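Local structure of putative cell adhesion protein (Bacteroides uniformis, 4K4K) at residues Ile38-Asn44 with Arg84-Tyr90; Gly52-Tyr56 with Ala69-Ile75; Gly162-Ser168 with Ala217-Pro223. The protein is a putative component of the fimbrial tip in a gut bacterium, part of the filamentous surface appendages that mediate cell adhesion and biofilm formation. Where two conformers were deposited one is given. Numbering follows the deposited sequence.

Interaction 1 of 3, residues Ile38-Asn44 with Arg84-Tyr90; sequences IGIYMLN and RDFVAYY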
loop_
_atom_site.group_PDB
_atom_site.type_symbol
_atom_site.label_atom_id
_atom_site.label_comp_id
_atom_site.label_asym_id
_atom_site.label_seq_id
_atom_site.Cartn_x
_atom_site.Cartn_y
_atom_site.Cartn_z
ATOM N N ILE A 38 4.285 1.509 -12.692
ATOM C CA ILE A 38 5.355 1.041 -11.802
ATOM C C ILE A 38 6.683 1.591 -12.323
ATOM O O ILE A 38 6.783 1.935 -13.503
ATOM C CB ILE A 38 5.385 -0.512 -11.673
ATOM C CG1 ILE A 38 5.688 -1.191 -13.040
ATOM C CG2 ILE A 38 4.032 -1.014 -11.101
ATOM C CD1 ILE A 38 5.984 -2.696 -12.962
ATOM N N GLY A 39 7.674 1.648 -11.448
ATOM C CA GLY A 39 9.031 2.036 -11.821
ATOM C C GLY A 39 9.886 0.783 -11.764
ATOM O O GLY A 39 9.848 0.070 -10.764
ATOM N N ILE A 40 10.624 0.475 -12.827
ATOM C CA ILE A 40 11.489 -0.720 -12.872
ATOM C C ILE A 40 12.921 -0.295 -12.978
ATOM O O ILE A 40 13.245 0.663 -13.717
ATOM C CB ILE A 40 11.107 -1.656 -14.070
ATOM C CG1 ILE A 40 9.582 -2.013 -14.054
ATOM C CG2 ILE A 40 11.987 -2.936 -14.108
ATOM C CD1 ILE A 40 9.095 -2.994 -15.186
ATOM N N TYR A 41 13.792 -1.069 -12.318
ATOM C CA TYR A 41 15.249 -0.936 -12.432
ATOM C C TYR A 41 15.831 -2.248 -12.873
ATOM O O TYR A 41 15.459 -3.303 -12.327
ATOM C CB TYR A 41 15.908 -0.570 -11.088
ATOM C CG TYR A 41 15.565 0.801 -10.553
ATOM C CD1 TYR A 41 14.290 1.078 -10.062
ATOM C CD2 TYR A 41 16.552 1.772 -10.395
ATOM C CE1 TYR A 41 13.971 2.336 -9.542
ATOM C CE2 TYR A 41 16.259 3.020 -9.834
ATOM C CZ TYR A 41 14.966 3.297 -9.404
ATOM O OH TYR A 41 14.689 4.521 -8.859
HETATM N N MSE A 42 16.776 -2.176 -13.815
HETATM C CA MSE A 42 17.594 -3.331 -14.186
HETATM C C MSE A 42 18.943 -3.106 -13.513
HETATM O O MSE A 42 19.547 -2.051 -13.708
HETATM C CB MSE A 42 17.737 -3.484 -15.709
HETATM C CG MSE A 42 18.678 -4.615 -16.075
HETATM SE SE MSE A 42 18.595 -4.998 -18.010
HETATM C CE MSE A 42 19.499 -3.504 -18.614
ATOM N N LEU A 43 19.400 -4.071 -12.727
ATOM C CA LEU A 43 20.606 -3.941 -11.907
ATOM C C LEU A 43 21.703 -4.884 -12.313
ATOM O O LEU A 43 21.445 -6.050 -12.612
ATOM C CB LEU A 43 20.298 -4.192 -10.419
ATOM C CG LEU A 43 19.146 -3.377 -9.802
ATOM C CD1 LEU A 43 18.848 -3.860 -8.374
ATOM C CD2 LEU A 43 19.494 -1.851 -9.807
ATOM N N ASN A 44 22.939 -4.399 -12.211
ATOM C CA ASN A 44 24.148 -5.201 -12.367
ATOM C C ASN A 44 24.787 -5.113 -10.992
ATOM O O ASN A 44 25.451 -4.125 -10.692
ATOM C CB ASN A 44 25.033 -4.678 -13.481
ATOM C CG ASN A 44 26.133 -5.662 -13.833
ATOM O OD1 ASN A 44 26.167 -6.789 -13.333
ATOM N ND2 ASN A 44 27.008 -5.289 -14.745
ATOM N N ARG A 84 21.210 -10.016 -15.362
ATOM C CA ARG A 84 20.867 -8.817 -14.619
ATOM C C ARG A 84 19.768 -9.149 -13.640
ATOM O O ARG A 84 19.046 -10.147 -13.829
ATOM C CB ARG A 84 20.412 -7.668 -15.559
ATOM C CG ARG A 84 21.488 -7.098 -16.491
ATOM C CD ARG A 84 22.620 -6.390 -15.728
ATOM N NE ARG A 84 23.574 -5.783 -16.662
ATOM C CZ ARG A 84 24.594 -6.431 -17.206
ATOM N NH1 ARG A 84 24.791 -7.717 -16.938
ATOM N NH2 ARG A 84 25.378 -5.824 -18.085
ATOM N N ASP A 85 19.605 -8.302 -12.612
ATOM C CA ASP A 85 18.523 -8.453 -11.637
ATOM C C ASP A 85 17.524 -7.350 -11.836
ATOM O O ASP A 85 17.851 -6.332 -12.447
ATOM C CB ASP A 85 19.080 -8.411 -10.209
ATOM C CG ASP A 85 20.247 -9.353 -10.007
ATOM O OD1 ASP A 85 20.243 -10.450 -10.618
ATOM O OD2 ASP A 85 21.159 -8.998 -9.242
ATOM N N PHE A 86 16.302 -7.539 -11.335
ATOM C CA PHE A 86 15.234 -6.575 -11.547
ATOM C C PHE A 86 14.518 -6.305 -10.273
ATOM O O PHE A 86 14.230 -7.244 -9.525
ATOM C CB PHE A 86 14.215 -7.120 -12.611
ATOM C CG PHE A 86 14.821 -7.158 -13.996
ATOM C CD1 PHE A 86 15.609 -8.236 -14.401
ATOM C CD2 PHE A 86 14.677 -6.078 -14.862
ATOM C CE1 PHE A 86 16.223 -8.245 -15.657
ATOM C CE2 PHE A 86 15.293 -6.078 -16.115
ATOM C CZ PHE A 86 16.057 -7.160 -16.513
ATOM N N VAL A 87 14.179 -5.040 -10.051
ATOM C CA VAL A 87 13.363 -4.616 -8.915
ATOM C C VAL A 87 12.328 -3.631 -9.445
ATOM O O VAL A 87 12.540 -3.025 -10.498
ATOM C CB VAL A 87 14.172 -4.012 -7.724
ATOM C CG1 VAL A 87 15.115 -5.038 -7.114
ATOM C CG2 VAL A 87 14.930 -2.742 -8.143
ATOM N N ALA A 88 11.229 -3.442 -8.700
ATOM C CA ALA A 88 10.180 -2.498 -9.094
ATOM C C ALA A 88 9.447 -1.998 -7.886
ATOM O O ALA A 88 9.499 -2.610 -6.815
ATOM C CB ALA A 88 9.190 -3.154 -10.076
ATOM N N TYR A 89 8.712 -0.899 -8.069
ATOM C CA TYR A 89 7.889 -0.357 -6.999
ATOM C C TYR A 89 6.638 0.265 -7.605
ATOM O O TYR A 89 6.588 0.580 -8.796
ATOM C CB TYR A 89 8.663 0.685 -6.123
ATOM C CG TYR A 89 8.854 1.995 -6.859
ATOM C CD1 TYR A 89 9.836 2.128 -7.841
ATOM C CD2 TYR A 89 7.979 3.072 -6.659
ATOM C CE1 TYR A 89 9.962 3.307 -8.581
ATOM C CE2 TYR A 89 8.087 4.245 -7.409
ATOM C CZ TYR A 89 9.055 4.345 -8.392
ATOM O OH TYR A 89 9.157 5.509 -9.123
ATOM N N TYR A 90 5.635 0.449 -6.761
ATOM C CA TYR A 90 4.364 1.079 -7.112
ATOM C C TYR A 90 4.008 2.029 -5.964
ATOM O O TYR A 90 4.210 1.644 -4.818
ATOM C CB TYR A 90 3.272 -0.026 -7.283
ATOM C CG TYR A 90 1.869 0.533 -7.363
ATOM C CD1 TYR A 90 1.332 0.952 -8.580
ATOM C CD2 TYR A 90 1.120 0.768 -6.203
ATOM C CE1 TYR A 90 0.077 1.575 -8.648
ATOM C CE2 TYR A 90 -0.161 1.334 -6.266
ATOM C CZ TYR A 90 -0.676 1.734 -7.493
ATOM O OH TYR A 90 -1.910 2.330 -7.574
#

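Interaction 2 of 3, residues Gly52-Tyr56 with Ala69-Ile75; sequences GNRKY and AAEGQTI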
loop_
_atom_site.group_PDB
_atom_site.type_symbol
_atom_site.label_atom_id
_atom_site.label_comp_id
_atom_site.label_asym_id
_atom_site.label_seq_id
_atom_site.Cartn_x
_atom_site.Cartn_y
_atom_site.Cartn_z
ATOM N N GLY A 52 17.605 4.469 -14.351
ATOM C CA GLY A 52 16.773 3.701 -13.420
ATOM C C GLY A 52 15.344 4.193 -13.476
ATOM O O GLY A 52 15.028 5.117 -14.240
ATOM N N ASN A 53 14.465 3.614 -12.629
ATOM C CA ASN A 53 13.096 4.112 -12.485
ATOM C C ASN A 53 12.378 4.265 -13.842
ATOM O O ASN A 53 11.797 5.324 -14.154
ATOM C CB ASN A 53 13.116 5.478 -11.738
ATOM C CG ASN A 53 11.740 5.928 -11.320
ATOM O OD1 ASN A 53 10.847 5.114 -11.057
ATOM N ND2 ASN A 53 11.526 7.247 -11.271
ATOM N N ARG A 54 12.442 3.191 -14.650
ATOM C CA ARG A 54 11.820 3.153 -15.972
ATOM C C ARG A 54 10.304 3.013 -15.816
ATOM O O ARG A 54 9.847 2.106 -15.129
ATOM C CB ARG A 54 12.406 1.987 -16.787
ATOM C CG ARG A 54 13.923 2.040 -16.959
ATOM C CD ARG A 54 14.347 2.917 -18.123
ATOM N NE ARG A 54 15.790 2.870 -18.352
ATOM C CZ ARG A 54 16.373 2.313 -19.409
ATOM N NH1 ARG A 54 15.641 1.742 -20.358
ATOM N NH2 ARG A 54 17.691 2.337 -19.533
ATOM N N LYS A 55 9.525 3.898 -16.446
ATOM C CA LYS A 55 8.071 3.864 -16.314
ATOM C C LYS A 55 7.435 2.768 -17.153
ATOM O O LYS A 55 7.607 2.746 -18.363
ATOM C CB LYS A 55 7.472 5.228 -16.701
ATOM C CG LYS A 55 5.968 5.321 -16.448
ATOM C CD LYS A 55 5.384 6.628 -17.002
ATOM C CE LYS A 55 3.966 6.833 -16.556
ATOM N NZ LYS A 55 3.456 8.150 -17.029
ATOM N N TYR A 56 6.685 1.884 -16.489
ATOM C CA TYR A 56 5.922 0.801 -17.123
ATOM C C TYR A 56 4.484 0.913 -16.663
ATOM O O TYR A 56 4.242 1.165 -15.476
ATOM C CB TYR A 56 6.510 -0.563 -16.747
ATOM C CG TYR A 56 7.657 -0.996 -17.630
ATOM C CD1 TYR A 56 8.880 -0.324 -17.605
ATOM C CD2 TYR A 56 7.549 -2.125 -18.438
ATOM C CE1 TYR A 56 9.932 -0.708 -18.439
ATOM C CE2 TYR A 56 8.603 -2.539 -19.249
ATOM C CZ TYR A 56 9.802 -1.846 -19.224
ATOM O OH TYR A 56 10.808 -2.236 -20.077
ATOM N N ALA A 69 6.288 -0.752 -21.393
ATOM C CA ALA A 69 7.155 0.388 -21.209
ATOM C C ALA A 69 6.521 1.630 -21.797
ATOM O O ALA A 69 5.937 1.579 -22.881
ATOM C CB ALA A 69 8.496 0.124 -21.878
ATOM N N ALA A 70 6.625 2.753 -21.079
ATOM C CA ALA A 70 6.236 4.052 -21.632
ATOM C C ALA A 70 7.215 4.357 -22.781
ATOM O O ALA A 70 8.314 3.792 -22.807
ATOM C CB ALA A 70 6.309 5.118 -20.559
ATOM N N GLU A 71 6.833 5.201 -23.740
ATOM C CA GLU A 71 7.726 5.445 -24.870
ATOM C C GLU A 71 9.082 5.989 -24.437
ATOM O O GLU A 71 9.135 6.873 -23.588
ATOM C CB GLU A 71 7.078 6.384 -25.878
ATOM C CG GLU A 71 7.701 6.156 -27.239
ATOM C CD GLU A 71 7.146 6.994 -28.365
ATOM O OE1 GLU A 71 6.157 7.734 -28.152
ATOM O OE2 GLU A 71 7.728 6.915 -29.466
ATOM N N GLY A 72 10.148 5.395 -24.982
ATOM C CA GLY A 72 11.532 5.723 -24.672
ATOM C C GLY A 72 12.045 5.172 -23.347
ATOM O O GLY A 72 13.176 5.487 -22.951
ATOM N N GLN A 73 11.229 4.343 -22.637
ATOM C CA GLN A 73 11.544 3.779 -21.311
ATOM C C GLN A 73 11.889 2.282 -21.369
ATOM O O GLN A 73 12.214 1.697 -20.340
ATOM C CB GLN A 73 10.342 3.981 -20.359
ATOM C CG GLN A 73 9.957 5.452 -20.096
ATOM C CD GLN A 73 10.982 6.181 -19.258
ATOM O OE1 GLN A 73 11.212 5.855 -18.091
ATOM N NE2 GLN A 73 11.648 7.159 -19.849
ATOM N N THR A 74 11.769 1.654 -22.553
ATOM C CA THR A 74 11.991 0.210 -22.699
ATOM C C THR A 74 13.377 -0.218 -22.175
ATOM O O THR A 74 14.424 0.356 -22.532
ATOM C CB THR A 74 11.797 -0.246 -24.167
ATOM O OG1 THR A 74 10.517 0.141 -24.622
ATOM C CG2 THR A 74 11.897 -1.756 -24.318
ATOM N N ILE A 75 13.359 -1.244 -21.322
ATOM C CA ILE A 75 14.569 -1.872 -20.816
ATOM C C ILE A 75 14.929 -3.006 -21.760
ATOM O O ILE A 75 14.073 -3.871 -22.034
ATOM C CB ILE A 75 14.386 -2.386 -19.372
ATOM C CG1 ILE A 75 14.243 -1.221 -18.371
ATOM C CG2 ILE A 75 15.588 -3.308 -18.985
ATOM C CD1 ILE A 75 13.652 -1.697 -16.996
HETATM O O HOH W 1 11.243 7.564 -15.627
#

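Interaction 3 of 3, residues Gly162-Ser168 with Ala217-Pro223; sequences GTTVSIS and ALTFTVP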
loop_
_atom_site.group_PDB
_atom_site.type_symbol
_atom_site.label_atom_id
_atom_site.label_comp_id
_atom_site.label_asym_id
_atom_site.label_seq_id
_atom_site.Cartn_x
_atom_site.Cartn_y
_atom_site.Cartn_z
ATOM N N GLY A 162 -23.857 8.353 8.605
ATOM C CA GLY A 162 -22.953 9.497 8.641
ATOM C C GLY A 162 -21.819 9.406 9.640
ATOM O O GLY A 162 -21.063 10.376 9.779
ATOM N N THR A 163 -21.667 8.238 10.344
ATOM C CA THR A 163 -20.586 8.068 11.320
ATOM C C THR A 163 -19.225 8.300 10.661
ATOM O O THR A 163 -18.946 7.739 9.598
ATOM C CB THR A 163 -20.655 6.676 12.002
ATOM O OG1 THR A 163 -21.870 6.585 12.733
ATOM C CG2 THR A 163 -19.472 6.409 12.938
ATOM N N THR A 164 -18.372 9.116 11.292
ATOM C CA THR A 164 -17.008 9.351 10.793
ATOM C C THR A 164 -16.038 8.587 11.689
ATOM O O THR A 164 -16.349 8.311 12.849
ATOM C CB THR A 164 -16.667 10.842 10.720
ATOM O OG1 THR A 164 -16.741 11.391 12.033
ATOM C CG2 THR A 164 -17.560 11.606 9.764
ATOM N N VAL A 165 -14.877 8.228 11.143
ATOM C CA VAL A 165 -13.875 7.445 11.859
ATOM C C VAL A 165 -12.521 8.102 11.687
ATOM O O VAL A 165 -12.139 8.426 10.558
ATOM C CB VAL A 165 -13.835 5.955 11.361
ATOM C CG1 VAL A 165 -12.922 5.082 12.239
ATOM C CG2 VAL A 165 -15.232 5.352 11.279
ATOM N N SER A 166 -11.769 8.226 12.778
ATOM C CA SER A 166 -10.392 8.711 12.717
ATOM C C SER A 166 -9.526 7.878 13.657
ATOM O O SER A 166 -10.055 7.196 14.540
ATOM C CB SER A 166 -10.326 10.200 13.054
ATOM O OG SER A 166 -10.631 10.412 14.421
ATOM N N ILE A 167 -8.209 7.893 13.446
ATOM C CA ILE A 167 -7.252 7.186 14.305
ATOM C C ILE A 167 -6.252 8.222 14.813
ATOM O O ILE A 167 -5.793 9.071 14.042
ATOM C CB ILE A 167 -6.585 5.963 13.609
ATOM C CG1 ILE A 167 -5.724 5.145 14.606
ATOM C CG2 ILE A 167 -5.819 6.338 12.312
ATOM C CD1 ILE A 167 -5.157 3.771 14.047
ATOM N N SER A 168 -5.943 8.172 16.111
ATOM C CA SER A 168 -5.076 9.144 16.765
ATOM C C SER A 168 -3.605 8.736 16.800
ATOM O O SER A 168 -3.253 7.574 16.600
ATOM C CB SER A 168 -5.551 9.373 18.204
ATOM O OG SER A 168 -5.287 8.216 18.986
ATOM N N ALA A 217 -6.021 5.482 19.319
ATOM C CA ALA A 217 -7.433 5.224 19.510
ATOM C C ALA A 217 -8.218 5.508 18.247
ATOM O O ALA A 217 -7.874 6.416 17.487
ATOM C CB ALA A 217 -7.977 6.074 20.664
ATOM N N LEU A 218 -9.268 4.725 18.019
ATOM C CA LEU A 218 -10.239 4.987 16.965
ATOM C C LEU A 218 -11.334 5.861 17.559
ATOM O O LEU A 218 -11.828 5.549 18.651
ATOM C CB LEU A 218 -10.867 3.698 16.394
ATOM C CG LEU A 218 -9.986 2.717 15.656
ATOM C CD1 LEU A 218 -10.820 1.563 15.131
ATOM C CD2 LEU A 218 -9.241 3.386 14.480
ATOM N N THR A 219 -11.719 6.943 16.867
ATOM C CA THR A 219 -12.817 7.804 17.327
ATOM C C THR A 219 -13.963 7.662 16.340
ATOM O O THR A 219 -13.771 7.842 15.137
ATOM C CB THR A 219 -12.383 9.274 17.534
ATOM O OG1 THR A 219 -11.374 9.298 18.546
ATOM C CG2 THR A 219 -13.551 10.196 17.972
ATOM N N PHE A 220 -15.158 7.344 16.853
ATOM C CA PHE A 220 -16.366 7.232 16.052
ATOM C C PHE A 220 -17.293 8.362 16.436
ATOM O O PHE A 220 -17.756 8.376 17.575
ATOM C CB PHE A 220 -17.067 5.871 16.290
ATOM C CG PHE A 220 -16.167 4.696 16.019
ATOM C CD1 PHE A 220 -15.371 4.159 17.029
ATOM C CD2 PHE A 220 -16.075 4.155 14.744
ATOM C CE1 PHE A 220 -14.500 3.100 16.764
ATOM C CE2 PHE A 220 -15.198 3.106 14.478
ATOM C CZ PHE A 220 -14.412 2.595 15.489
ATOM N N THR A 221 -17.550 9.311 15.518
ATOM C CA THR A 221 -18.460 10.439 15.773
ATOM C C THR A 221 -19.788 10.086 15.119
ATOM O O THR A 221 -19.834 9.955 13.893
ATOM C CB THR A 221 -17.845 11.749 15.250
ATOM O OG1 THR A 221 -16.478 11.828 15.662
ATOM C CG2 THR A 221 -18.616 12.990 15.710
ATOM N N VAL A 222 -20.836 9.896 15.920
ATOM C CA VAL A 222 -22.147 9.499 15.449
ATOM C C VAL A 222 -23.088 10.714 15.416
ATOM O O VAL A 222 -23.507 11.184 16.472
ATOM C CB VAL A 222 -22.710 8.349 16.325
ATOM C CG1 VAL A 222 -24.019 7.824 15.758
ATOM C CG2 VAL A 222 -21.688 7.209 16.467
ATOM N N PRO A 223 -23.451 11.210 14.212
ATOM C CA PRO A 223 -24.348 12.385 14.136
ATOM C C PRO A 223 -25.726 12.136 14.746
ATOM O O PRO A 223 -26.266 13.032 15.400
ATOM C CB PRO A 223 -24.455 12.664 12.636
ATOM C CG PRO A 223 -23.328 11.957 12.018
ATOM C CD PRO A 223 -23.043 10.760 12.869
HETATM O O HOH W 2 -20.104 12.351 11.460
#

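Interaction 1 of 3, residues Ile38-Asn44 with Arg84-Tyr90
The ring of Y89 lies across the backbone of G39, with the amide N of G39 over one ring face. A side chain at position 39 could not coexist with this ring: an ideal CB would come within 2.4 Å of CE1 of Y89. The p rotamer of Y89 (chi1 73°) carries the ring over its cross-strand neighbour and brings CE1 of Y89 to the edge of the Y41 ring, 4.2 Å from CE1 of Y41. Both hydroxyls are engaged elsewhere, that of Y89 by N53 and R93, that of Y41 by N100. Beneath these rings the two strands run antiparallel, at 150° and 4.5 Å between axes, joined by paired backbone hydrogen bonds at G39/Y89, Y41/V87 and L43/D85; the shortest is L43 N to D85 O, 2.8 Å. They are neighbouring strands in the N-terminal part of the chain, consistent with one of the two transthyretin-like beta-sandwich domains of the fimbrillin superfamily, strand 47-57 flanking 38-44 and strand 118-126 flanking 84-90. The face bearing I40, M42, F86 and A88 is apolar and packs on F135 and F137 of strand 132-150. Here CG2 of I40 meets the edge of the F86 ring (4.2 Å to CD2), while the selenium of selenomethionine M42 makes an oblique Met-aromatic contact, SE 4.7 Å from the F86 centroid. On the other face CG2 of V87 touches CB of Y41 (3.8 Å) and CD1 of L43 (4.1 Å). At the more open end of the pair, N44 places ND2 over one face of the R84 guanidinium, 3.6 Å from CZ, and R84 forms a salt bridge with D49.

Interaction 2 of 3, residues Gly52-Tyr56 with Ala69-Ile75
Side chains, rather than paired backbones, make most of the polar links here: a tyrosine hydroxyl and a glutamine carbonyl each accept a bond from a main-chain amide. OH of Y56 receives N of I75 at 3.0 Å, and OE1 of Q73 receives N of K55 at 3.1 Å. The same OE1 shares a water with O of N53, at 3.0 Å and 2.7 Å from the water respectively. One backbone bond crosses, from N of A70 to O of K55 (2.9 Å), beside the non-hydrogen-bonded pair Y56/A69. CB of A69 sits over the Y56 ring, 3.8 Å from its centroid, in a CH-pi contact, and CG of R54 packs on CG1 of I75 (3.6 Å). A type II turn from A70 to Q73, with G72 at positive phi, folds the chain back so that Q73 to I75 return along R54 and Y56. In segment 52-56, N53 and R54 both face I40 of the neighbouring strand 37-44, a G1 beta bulge in strand 47-57 of the fimbrillin-like sheet.

Interaction 3 of 3, residues Gly162-Ser168 with Ala217-Pro223
Strands 164-168 and 217-222 lie antiparallel, their axes 4.6 Å apart at closest approach and 157° between directions. Reciprocal backbone hydrogen bonds join T164 to T221 (N of each to O of the other, both 3.1 Å) and S166 to T219, where N of T219 reaches O of S166 at 2.9 Å. Between them, V165/F220 and I167/L218 form non-hydrogen-bonded pairs, closed by CA-H...O contacts such as V165 CA to T219 O, 3.3 Å. At S168 the pattern changes: its N still donates to O of A217 (3.0 Å), but N of A217 bonds to the side-chain OG of S168 (2.9 Å), the serine hydroxyl standing in for a main-chain carbonyl. The pair belongs to the C-terminal part of the chain, consistent with the second transthyretin-like beta-sandwich domain of the fimbrillin superfamily, with strand 192-199 beyond 164-168 and strand 228-233 beyond 217-222. V165, I167, L218 and F220 are buried on one face, where V165 meets I148, I167 meets L144 and L218 meets I146 of strand 132-150. Within this layer CG1 of V165 packs on CE2 of F220 and CB of I167 on CD2 of L218, each at 3.8 Å, while CG2 of T163 lies at the edge of the F220 ring. The reverse face is polar: T164, S166, T219 and T221 line up there, OG of S166 hydrogen-bonded to E193 and OG1 of T219 to H231. Beyond T164, the O of G162 approaches CG of P223 (3.6 Å), and a water donates to O of G162 (2.8 Å) and, weakly, to O of T221 (3.4 Å).

Interactions 1 and 2 form one continuous patch, their centres 10 Å apart. Interaction 2 is nested in the chain segment that interaction 1 closes, and strand 37-44, paired with 84-90 on one side, pairs with 47-57 on the other. Y89 OH to N53 OD1 (2.6 Å) and I38 N to Y56 O (2.8 Å), both probable hydrogen bonds, bind the two, and CD1 of I40 packs on CG of Y56 at 3.5 Å. Interaction 3 stands apart across the centre of the elongated chain, its centre 40 Å from that of interaction 1 and 43 Å from that of interaction 2. Long strand 132-150 spans the gap, packing against interactions 1 and 3.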